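PDB 4RMO: CptN Toxin from Eubacterium rectale DSM 17629, which acts as the toxin of a type III toxin-antitoxin system, bound by its RNA pseudoknot antitoxin, and is probably an endoribonuclease linked to bacteriophage resistance. Local coordinates for residues 43-54 and 84-95. Numbering follows the deposited sequence.
Sequences GIYWMIPLSSRI and ESAFLIQDMFPI. With nucleotides of chain B.
Pro94 sets its CB over one face of the Trp46 indole, 3.9 Å from the centroid of the six-membered ring and only 6° off the normal, a CH-pi contact between non-hydrogen-bonded partners of an antiparallel ladder. The same relation recurs where strand 44-51 pairs with strand 84-87: Leu50 lays CD2 over the Phe87 ring, 3.7 Å from its centroid, the two side chains running alongside each other. On the other face of the sheet Phe93, its CG held between backbone N and carbonyl carbon (chi1 62°), takes Met47 CB over its ring. Met47, present as selenomethionine, then bends at chi2 and chi3, and its CG meets Ile95 CG2 at 3.6 Å.

Paired backbone bonds join Tyr45 with Ile95, Met47 with Phe93 and Ser51 with Ala86. Between the two ladders residues 88-92 leave the strand in a loop with a 3-10 turn at 89-90, anchored by the bond from Leu88 N to Pro49 O (3.0 Å), while Ile48 CG2 packs on Leu88 O. This loop reads the Watson-Crick edges of two antitoxin nucleotides: the Asp91 carboxylate takes G3 of chain B by N1 on OD2 and N2 on OD1 (both 2.8 Å), and Gln90 OE1 accepts from N3 of U4 of chain B while its NE2 donates to O4. Gln90 NE2 also donates to Asp91 OD2 from above the carboxylate plane.

Strand 32-37 flanks the other edge of strand 44-51, while helix 116-134 packs against Trp46, Phe87 and Ile89.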
loop_
_atom_site.group_PDB
_atom_site.type_symbol
_atom_site.label_atom_id
_atom_site.label_comp_id
_atom_site.label_asym_id
_atom_site.label_seq_id
_atom_site.Cartn_x
_atom_site.Cartn_y
_atom_site.Cartn_z
ATOM N N GLY A 43 -23.154 16.623 -7.797
ATOM C CA GLY A 43 -23.597 16.814 -9.182
ATOM C C GLY A 43 -22.621 17.615 -10.026
ATOM O O GLY A 43 -22.903 17.881 -11.197
ATOM N N ILE A 44 -21.467 17.964 -9.466
ATOM C CA ILE A 44 -20.360 18.484 -10.257
ATOM C C ILE A 44 -19.217 17.469 -10.216
ATOM O O ILE A 44 -18.840 16.999 -9.148
ATOM C CB ILE A 44 -19.899 19.846 -9.767
ATOM C CG1 ILE A 44 -21.063 20.840 -9.897
ATOM C CG2 ILE A 44 -18.684 20.336 -10.551
ATOM C CD1 ILE A 44 -20.706 22.285 -9.577
ATOM N N TYR A 45 -18.672 17.154 -11.395
ATOM C CA TYR A 45 -17.731 16.063 -11.566
ATOM C C TYR A 45 -16.519 16.566 -12.293
ATOM O O TYR A 45 -16.646 17.376 -13.195
ATOM C CB TYR A 45 -18.388 14.944 -12.370
ATOM C CG TYR A 45 -19.727 14.530 -11.814
ATOM C CD1 TYR A 45 -19.818 13.772 -10.651
ATOM C CD2 TYR A 45 -20.907 14.915 -12.435
ATOM C CE1 TYR A 45 -21.046 13.392 -10.137
ATOM C CE2 TYR A 45 -22.138 14.570 -11.923
ATOM C CZ TYR A 45 -22.205 13.803 -10.775
ATOM O OH TYR A 45 -23.429 13.442 -10.278
ATOM N N TRP A 46 -15.341 16.107 -11.888
ATOM C CA TRP A 46 -14.106 16.584 -12.458
ATOM C C TRP A 46 -13.642 15.577 -13.514
ATOM O O TRP A 46 -13.535 14.367 -13.255
ATOM C CB TRP A 46 -13.054 16.819 -11.396
ATOM C CG TRP A 46 -13.375 18.017 -10.625
ATOM C CD1 TRP A 46 -14.070 18.076 -9.445
ATOM C CD2 TRP A 46 -13.070 19.361 -10.979
ATOM N NE1 TRP A 46 -14.232 19.400 -9.063
ATOM C CE2 TRP A 46 -13.618 20.202 -9.988
ATOM C CE3 TRP A 46 -12.398 19.947 -12.053
ATOM C CZ2 TRP A 46 -13.483 21.589 -10.025
ATOM C CZ3 TRP A 46 -12.254 21.324 -12.087
ATOM C CH2 TRP A 46 -12.779 22.132 -11.068
HETATM N N MSE A 47 -13.407 16.079 -14.706
HETATM C CA MSE A 47 -13.047 15.248 -15.839
HETATM C C MSE A 47 -11.676 15.593 -16.308
HETATM O O MSE A 47 -11.228 16.710 -16.208
HETATM C CB MSE A 47 -13.938 15.523 -17.036
HETATM C CG MSE A 47 -15.396 15.586 -16.692
HETATM SE SE MSE A 47 -16.021 13.790 -16.169
HETATM C CE MSE A 47 -15.736 12.718 -17.795
ATOM N N ILE A 48 -11.022 14.613 -16.929
ATOM C CA ILE A 48 -9.710 14.798 -17.545
ATOM C C ILE A 48 -9.744 14.340 -18.991
ATOM O O ILE A 48 -10.069 13.194 -19.300
ATOM C CB ILE A 48 -8.655 13.978 -16.788
ATOM C CG1 ILE A 48 -8.659 14.376 -15.295
ATOM C CG2 ILE A 48 -7.278 14.177 -17.384
ATOM C CD1 ILE A 48 -7.780 13.496 -14.447
ATOM N N PRO A 49 -9.375 15.230 -19.908
ATOM C CA PRO A 49 -9.365 14.847 -21.287
ATOM C C PRO A 49 -8.146 13.987 -21.637
ATOM O O PRO A 49 -7.097 14.229 -21.100
ATOM C CB PRO A 49 -9.244 16.210 -22.012
ATOM C CG PRO A 49 -8.507 17.076 -21.069
ATOM C CD PRO A 49 -8.959 16.624 -19.696
ATOM N N LEU A 50 -8.280 13.065 -22.593
ATOM C CA LEU A 50 -7.160 12.299 -23.088
ATOM C C LEU A 50 -6.697 12.694 -24.472
ATOM O O LEU A 50 -7.481 13.197 -25.281
ATOM C CB LEU A 50 -7.490 10.816 -23.143
ATOM C CG LEU A 50 -8.064 10.083 -21.938
ATOM C CD1 LEU A 50 -7.832 8.575 -22.114
ATOM C CD2 LEU A 50 -7.533 10.537 -20.604
ATOM N N SER A 51 -5.423 12.436 -24.741
ATOM C CA SER A 51 -4.856 12.565 -26.038
ATOM C C SER A 51 -3.992 11.321 -26.328
ATOM O O SER A 51 -3.336 10.791 -25.441
ATOM C CB SER A 51 -4.047 13.818 -26.114
ATOM O OG SER A 51 -3.247 13.853 -27.309
ATOM N N SER A 52 -3.930 10.894 -27.583
ATOM C CA SER A 52 -2.997 9.831 -27.984
ATOM C C SER A 52 -1.700 10.343 -28.582
ATOM O O SER A 52 -0.983 9.584 -29.212
ATOM C CB SER A 52 -3.697 8.844 -28.929
ATOM O OG SER A 52 -4.184 9.499 -30.058
ATOM N N ARG A 53 -1.411 11.644 -28.472
ATOM C CA ARG A 53 -0.187 12.209 -29.046
ATOM C C ARG A 53 0.988 11.995 -28.094
ATOM O O ARG A 53 1.447 12.927 -27.454
ATOM C CB ARG A 53 -0.364 13.679 -29.371
ATOM C CG ARG A 53 -1.460 13.864 -30.411
ATOM C CD ARG A 53 -1.602 15.237 -31.008
ATOM N NE ARG A 53 -2.556 15.170 -32.093
ATOM C CZ ARG A 53 -2.506 15.950 -33.145
ATOM N NH1 ARG A 53 -1.568 16.899 -33.226
ATOM N NH2 ARG A 53 -3.378 15.774 -34.112
ATOM N N ILE A 54 1.424 10.745 -27.998
ATOM C CA ILE A 54 2.311 10.321 -26.949
ATOM C C ILE A 54 3.686 10.974 -27.130
ATOM O O ILE A 54 4.297 11.363 -26.153
ATOM C CB ILE A 54 2.433 8.789 -26.930
ATOM C CG1 ILE A 54 1.070 8.097 -26.739
ATOM C CG2 ILE A 54 3.363 8.316 -25.823
ATOM C CD1 ILE A 54 0.253 8.660 -25.589
ATOM N N GLU A 84 -1.288 3.224 -25.205
ATOM C CA GLU A 84 -0.891 4.300 -24.314
ATOM C C GLU A 84 -1.744 5.536 -24.547
ATOM O O GLU A 84 -2.001 5.907 -25.680
ATOM C CB GLU A 84 0.578 4.630 -24.520
ATOM C CG GLU A 84 1.461 3.590 -23.858
ATOM C CD GLU A 84 2.915 4.001 -23.807
ATOM O OE1 GLU A 84 3.444 4.507 -24.823
ATOM O OE2 GLU A 84 3.510 3.891 -22.723
ATOM N N SER A 85 -2.192 6.152 -23.464
ATOM C CA SER A 85 -2.952 7.390 -23.508
ATOM C C SER A 85 -2.362 8.412 -22.552
ATOM O O SER A 85 -1.987 8.066 -21.433
ATOM C CB SER A 85 -4.392 7.141 -23.062
ATOM O OG SER A 85 -5.060 6.205 -23.902
ATOM N N ALA A 86 -2.361 9.677 -22.971
ATOM C CA ALA A 86 -1.996 10.766 -22.140
ATOM C C ALA A 86 -3.214 11.419 -21.480
ATOM O O ALA A 86 -4.147 11.790 -22.149
ATOM C CB ALA A 86 -1.237 11.799 -22.941
ATOM N N PHE A 87 -3.166 11.533 -20.155
ATOM C CA PHE A 87 -4.176 12.155 -19.346
ATOM C C PHE A 87 -3.704 13.574 -19.166
ATOM O O PHE A 87 -2.663 13.784 -18.546
ATOM C CB PHE A 87 -4.263 11.493 -17.994
ATOM C CG PHE A 87 -4.971 10.159 -17.995
ATOM C CD1 PHE A 87 -4.401 9.037 -18.606
ATOM C CD2 PHE A 87 -6.152 10.001 -17.311
ATOM C CE1 PHE A 87 -5.029 7.823 -18.554
ATOM C CE2 PHE A 87 -6.786 8.790 -17.249
ATOM C CZ PHE A 87 -6.237 7.704 -17.893
ATOM N N LEU A 88 -4.410 14.534 -19.757
ATOM C CA LEU A 88 -3.979 15.919 -19.692
ATOM C C LEU A 88 -4.615 16.531 -18.446
ATOM O O LEU A 88 -5.586 17.281 -18.501
ATOM C CB LEU A 88 -4.310 16.699 -20.934
ATOM C CG LEU A 88 -3.898 16.136 -22.303
ATOM C CD1 LEU A 88 -3.910 17.211 -23.399
ATOM C CD2 LEU A 88 -2.613 15.391 -22.293
ATOM N N ILE A 89 -4.025 16.193 -17.310
ATOM C CA ILE A 89 -4.565 16.576 -16.029
ATOM C C ILE A 89 -4.533 18.112 -15.932
ATOM O O ILE A 89 -5.416 18.721 -15.326
ATOM C CB ILE A 89 -3.745 15.920 -14.896
ATOM C CG1 ILE A 89 -3.711 14.399 -15.127
ATOM C CG2 ILE A 89 -4.343 16.251 -13.551
ATOM C CD1 ILE A 89 -3.040 13.590 -14.027
ATOM N N GLN A 90 -3.493 18.711 -16.513
ATOM C CA GLN A 90 -3.404 20.161 -16.691
ATOM C C GLN A 90 -4.714 20.809 -17.131
ATOM O O GLN A 90 -5.013 21.926 -16.733
ATOM C CB GLN A 90 -2.319 20.483 -17.729
ATOM C CG GLN A 90 -2.533 19.789 -19.064
ATOM C CD GLN A 90 -1.442 20.066 -20.047
ATOM O OE1 GLN A 90 -0.282 20.255 -19.679
ATOM N NE2 GLN A 90 -1.790 20.030 -21.344
ATOM N N ASP A 91 -5.500 20.086 -17.939
ATOM C CA ASP A 91 -6.659 20.661 -18.605
ATOM C C ASP A 91 -7.943 20.102 -18.059
ATOM O O ASP A 91 -8.982 20.086 -18.733
ATOM C CB ASP A 91 -6.574 20.397 -20.095
ATOM C CG ASP A 91 -5.454 21.154 -20.738
ATOM O OD1 ASP A 91 -5.233 22.318 -20.379
ATOM O OD2 ASP A 91 -4.812 20.611 -21.668
HETATM N N MSE A 92 -7.884 19.631 -16.838
HETATM C CA MSE A 92 -9.082 19.071 -16.219
HETATM C C MSE A 92 -10.113 20.140 -15.982
HETATM O O MSE A 92 -9.768 21.326 -15.846
HETATM C CB MSE A 92 -8.720 18.436 -14.892
HETATM C CG MSE A 92 -8.249 19.499 -13.888
HETATM SE SE MSE A 92 -7.538 18.611 -12.276
HETATM C CE MSE A 92 -9.174 17.829 -11.553
ATOM N N PHE A 93 -11.369 19.730 -15.853
ATOM C CA PHE A 93 -12.448 20.698 -15.765
ATOM C C PHE A 93 -13.697 20.083 -15.217
ATOM O O PHE A 93 -13.827 18.866 -15.185
ATOM C CB PHE A 93 -12.761 21.249 -17.175
ATOM C CG PHE A 93 -13.239 20.180 -18.134
ATOM C CD1 PHE A 93 -14.571 19.841 -18.216
ATOM C CD2 PHE A 93 -12.350 19.538 -18.948
ATOM C CE1 PHE A 93 -15.011 18.901 -19.106
ATOM C CE2 PHE A 93 -12.764 18.563 -19.833
ATOM C CZ PHE A 93 -14.120 18.233 -19.901
ATOM N N PRO A 94 -14.627 20.911 -14.765
ATOM C CA PRO A 94 -15.832 20.376 -14.146
ATOM C C PRO A 94 -17.001 20.273 -15.060
ATOM O O PRO A 94 -17.081 20.980 -16.044
ATOM C CB PRO A 94 -16.141 21.402 -13.080
ATOM C CG PRO A 94 -15.661 22.687 -13.664
ATOM C CD PRO A 94 -14.515 22.359 -14.578
ATOM N N ILE A 95 -17.913 19.381 -14.734
ATOM C CA ILE A 95 -19.052 19.139 -15.573
ATOM C C ILE A 95 -20.230 18.619 -14.734
ATOM O O ILE A 95 -20.051 18.236 -13.582
ATOM C CB ILE A 95 -18.699 18.116 -16.649
ATOM C CG1 ILE A 95 -19.648 18.218 -17.820
ATOM C CG2 ILE A 95 -18.743 16.690 -16.128
ATOM C CD1 ILE A 95 -19.027 17.719 -19.106
ATOM P P G B 3 1.899 23.513 -29.705
ATOM O OP1 G B 3 3.167 23.790 -30.346
ATOM O OP2 G B 3 1.632 22.132 -29.185
ATOM O "O5'" G B 3 1.610 24.442 -28.458
ATOM C "C5'" G B 3 1.613 25.868 -28.569
ATOM C "C4'" G B 3 0.941 26.472 -27.353
ATOM O "O4'" G B 3 -0.437 26.003 -27.305
ATOM C "C3'" G B 3 1.523 26.078 -26.006
ATOM O "O3'" G B 3 2.578 26.950 -25.599
ATOM C "C2'" G B 3 0.328 26.260 -25.086
ATOM O "O2'" G B 3 0.129 27.594 -24.672
ATOM C "C1'" G B 3 -0.816 25.767 -25.968
ATOM N N9 G B 3 -1.077 24.338 -25.806
ATOM C C8 G B 3 -0.512 23.311 -26.515
ATOM N N7 G B 3 -0.890 22.133 -26.103
ATOM C C5 G B 3 -1.782 22.400 -25.075
ATOM C C6 G B 3 -2.518 21.521 -24.256
ATOM O O6 G B 3 -2.571 20.292 -24.306
ATOM N N1 G B 3 -3.298 22.211 -23.332
ATOM C C2 G B 3 -3.328 23.573 -23.190
ATOM N N2 G B 3 -4.114 24.052 -22.217
ATOM N N3 G B 3 -2.638 24.406 -23.948
ATOM C C4 G B 3 -1.902 23.755 -24.874
ATOM P P U B 4 4.116 26.483 -25.638
ATOM O OP1 U B 4 4.878 27.692 -25.998
ATOM O OP2 U B 4 4.235 25.242 -26.442
ATOM O "O5'" U B 4 4.397 26.025 -24.138
ATOM C "C5'" U B 4 4.234 26.950 -23.049
ATOM C "C4'" U B 4 4.549 26.257 -21.745
ATOM O "O4'" U B 4 3.458 25.335 -21.433
ATOM C "C3'" U B 4 5.822 25.405 -21.724
ATOM O "O3'" U B 4 6.317 25.257 -20.394
ATOM C "C2'" U B 4 5.294 24.018 -22.073
ATOM O "O2'" U B 4 6.099 22.927 -21.678
ATOM C "C1'" U B 4 3.980 24.024 -21.296
ATOM N N1 U B 4 2.981 23.085 -21.790
ATOM C C2 U B 4 2.383 22.237 -20.884
ATOM O O2 U B 4 2.641 22.250 -19.699
ATOM N N3 U B 4 1.460 21.377 -21.422
ATOM C C4 U B 4 1.095 21.278 -22.752
ATOM O O4 U B 4 0.209 20.496 -23.077
ATOM C C5 U B 4 1.760 22.196 -23.623
ATOM C C6 U B 4 2.653 23.049 -23.126
ATOM P P A B 2 -1.788 19.232 -30.515
ATOM O OP1 A B 2 -0.635 18.558 -31.101
ATOM O OP2 A B 2 -2.209 18.910 -29.130
ATOM O "O5'" A B 2 -1.625 20.813 -30.565
ATOM C "C5'" A B 2 -1.215 21.475 -31.787
ATOM C "C4'" A B 2 -1.387 22.960 -31.619
ATOM O "O4'" A B 2 -2.784 23.252 -31.305
ATOM C "C3'" A B 2 -0.622 23.600 -30.452
ATOM O "O3'" A B 2 0.723 23.933 -30.737
ATOM C "C2'" A B 2 -1.417 24.872 -30.219
ATOM O "O2'" A B 2 -1.174 25.829 -31.213
ATOM C "C1'" A B 2 -2.842 24.363 -30.409
ATOM N N9 A B 2 -3.436 23.912 -29.167
ATOM C C8 A B 2 -3.629 22.630 -28.724
ATOM N N7 A B 2 -4.256 22.558 -27.575
ATOM C C5 A B 2 -4.539 23.880 -27.269
ATOM C C6 A B 2 -5.202 24.476 -26.185
ATOM N N6 A B 2 -5.725 23.784 -25.167
ATOM N N1 A B 2 -5.321 25.821 -26.186
ATOM C C2 A B 2 -4.799 26.509 -27.206
ATOM N N3 A B 2 -4.153 26.060 -28.283
ATOM C C4 A B 2 -4.065 24.721 -28.256
#